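PDB 2W41: glycerol kinase, putative from Plasmodium falciparum, which probably catalyses the ATP-dependent phosphorylation of glycerol to sn-glycerol 3-phosphate, the entry step of glycerol degradation. Local coordinates for residues Arg363-Ala368 and Arg502-Leu507. Sequence-based numbering, arbitrary orientation.
With EDO (1,2-ethanediol), chain S.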
# COMPACT_ATOMS: atom_id res chain seq x y z
N ARG B 363 -14.24 -11.86 13.27
CA ARG B 363 -13.17 -12.76 12.85
C ARG B 363 -12.20 -13.14 13.98
O ARG B 363 -11.78 -14.29 14.06
CB ARG B 363 -12.37 -12.08 11.72
CG ARG B 363 -13.21 -11.27 10.73
CD ARG B 363 -13.44 -12.16 9.55
NE ARG B 363 -14.01 -11.50 8.39
CZ ARG B 363 -14.10 -12.09 7.21
NH1 ARG B 363 -13.63 -13.32 7.08
NH2 ARG B 363 -14.65 -11.48 6.17
N TRP B 364 -11.86 -12.14 14.80
CA TRP B 364 -10.83 -12.20 15.84
C TRP B 364 -9.49 -12.79 15.37
O TRP B 364 -9.10 -13.92 15.75
CB TRP B 364 -11.36 -12.90 17.09
CG TRP B 364 -12.44 -12.14 17.75
CD1 TRP B 364 -13.80 -12.48 17.81
CD2 TRP B 364 -12.30 -10.92 18.48
NE1 TRP B 364 -14.47 -11.54 18.54
CE2 TRP B 364 -13.59 -10.57 18.96
CE3 TRP B 364 -11.22 -10.08 18.77
CZ2 TRP B 364 -13.81 -9.41 19.72
CZ3 TRP B 364 -11.45 -8.92 19.55
CH2 TRP B 364 -12.74 -8.61 20.00
N ARG B 365 -8.78 -12.01 14.56
CA ARG B 365 -7.49 -12.45 13.99
C ARG B 365 -6.36 -11.45 14.26
O ARG B 365 -6.19 -10.48 13.51
CB ARG B 365 -7.65 -12.72 12.49
CG ARG B 365 -8.60 -13.89 12.22
CD ARG B 365 -7.95 -15.26 12.57
NE ARG B 365 -6.73 -15.48 11.78
CZ ARG B 365 -6.69 -16.20 10.66
NH1 ARG B 365 -7.80 -16.79 10.21
NH2 ARG B 365 -5.54 -16.36 9.99
N SER B 366 -5.60 -11.68 15.35
CA SER B 366 -4.55 -10.71 15.79
C SER B 366 -3.38 -10.70 14.82
O SER B 366 -2.58 -9.79 14.82
CB SER B 366 -4.08 -11.02 17.22
OG SER B 366 -3.56 -12.34 17.33
N ASP B 367 -3.34 -11.73 13.97
CA ASP B 367 -2.28 -12.03 12.99
C ASP B 367 -2.43 -11.40 11.60
O ASP B 367 -1.49 -11.46 10.77
CB ASP B 367 -2.14 -13.55 12.82
CG ASP B 367 -3.45 -14.23 12.45
OD1 ASP B 367 -4.50 -13.95 13.08
OD2 ASP B 367 -3.44 -15.10 11.53
N ALA B 368 -3.62 -10.86 11.34
CA ALA B 368 -3.92 -10.05 10.19
C ALA B 368 -3.14 -8.75 10.26
O ALA B 368 -3.03 -8.12 11.36
CB ALA B 368 -5.46 -9.75 10.14
N ARG B 502 -7.56 -13.42 1.43
CA ARG B 502 -6.18 -13.37 0.99
C ARG B 502 -5.28 -12.95 2.14
O ARG B 502 -4.17 -13.43 2.29
CB ARG B 502 -5.99 -12.31 -0.09
CG ARG B 502 -6.70 -12.53 -1.36
CD ARG B 502 -6.26 -11.51 -2.33
NE ARG B 502 -7.10 -11.62 -3.50
CZ ARG B 502 -7.00 -12.57 -4.43
NH1 ARG B 502 -6.04 -13.48 -4.37
NH2 ARG B 502 -7.85 -12.59 -5.44
N THR B 503 -5.77 -11.98 2.90
CA THR B 503 -5.13 -11.44 4.08
C THR B 503 -4.94 -12.52 5.20
O THR B 503 -3.96 -12.48 5.94
CB THR B 503 -5.96 -10.21 4.53
OG1 THR B 503 -5.93 -9.23 3.48
CG2 THR B 503 -5.49 -9.62 5.85
N LEU B 504 -5.87 -13.47 5.28
CA LEU B 504 -5.93 -14.37 6.41
C LEU B 504 -5.53 -15.81 6.08
O LEU B 504 -5.12 -16.52 6.95
CB LEU B 504 -7.32 -14.35 7.06
CG LEU B 504 -7.89 -13.08 7.69
CD1 LEU B 504 -9.30 -13.40 8.21
CD2 LEU B 504 -7.03 -12.49 8.81
N ILE B 505 -5.63 -16.22 4.83
CA ILE B 505 -5.30 -17.60 4.40
C ILE B 505 -3.91 -18.00 4.89
O ILE B 505 -2.98 -17.18 4.86
CB ILE B 505 -5.43 -17.77 2.87
CG1 ILE B 505 -5.20 -19.22 2.41
CG2 ILE B 505 -4.47 -16.86 2.15
CD1 ILE B 505 -6.48 -20.01 1.99
N GLN B 506 -3.79 -19.24 5.37
CA GLN B 506 -2.55 -19.70 6.04
C GLN B 506 -1.69 -20.51 5.09
O GLN B 506 -2.18 -21.43 4.43
CB GLN B 506 -2.85 -20.45 7.36
CG GLN B 506 -3.43 -19.49 8.40
CD GLN B 506 -3.55 -20.09 9.77
OE1 GLN B 506 -4.65 -20.43 10.21
NE2 GLN B 506 -2.42 -20.22 10.46
N LEU B 507 -0.43 -20.11 4.97
CA LEU B 507 0.41 -20.65 3.91
C LEU B 507 1.80 -21.01 4.46
O LEU B 507 2.08 -20.77 5.65
CB LEU B 507 0.51 -19.67 2.72
CG LEU B 507 -0.74 -19.12 2.01
CD1 LEU B 507 -0.42 -17.83 1.21
CD2 LEU B 507 -1.46 -20.17 1.13
C1 EDO S . -7.91 -8.12 -5.67
O1 EDO S . -8.57 -6.95 -5.18
C2 EDO S . -8.59 -9.30 -4.99
O2 EDO S . -8.63 -9.06 -3.58
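R363 and R365 reach from the loop ahead of strand 370-375, in the C-terminal FGGY domain of this actin-like kinase, to L504 at the foot of the C-terminal helix 486-504. R363 lays one end of its guanidinium obliquely against the leucine, with NH1 4.5 Å from L504 CD1, while its NE is engaged in a salt bridge with E398. R365 begins a type I beta turn that ends at A368, and it carries the polar part of the contact. Its chain does not run straight out: bends at chi2 (-73°) and chi3 (-60°) fold the guanidinium back beside its own turn. There D367 takes it side-on, one carboxylate oxygen to each nitrogen: OD1 accepts from R365 NE at 3.0 Å and OD2 from R365 NH2 at 2.9 Å. Both oxygens use syn lone pairs and lie almost in the guanidinium plane, which fixes the rotation of the group. Just where the helix gives out, R365 NH2 also donates to L504 O at 3.1 Å, a bent bond (136° at the hydrogen) whose acceptor is tilted from that plane. One face of the group is turned to the leucine: L504 CD2 sits over the centre of the R365 guanidinium, 4.1 Å above its plane. The second subunit packs nearby on R502, so the contact lies beside the dimer interface. T503 sets CG2 beside A368 while its OG1 is hydrogen-bonded to the Y373 hydroxyl, and L359 touches both A368 and L504. At the end of the turn, A368 rests CB against the methyl that covers the guanidinium, 3.4 Å from L504 CD2.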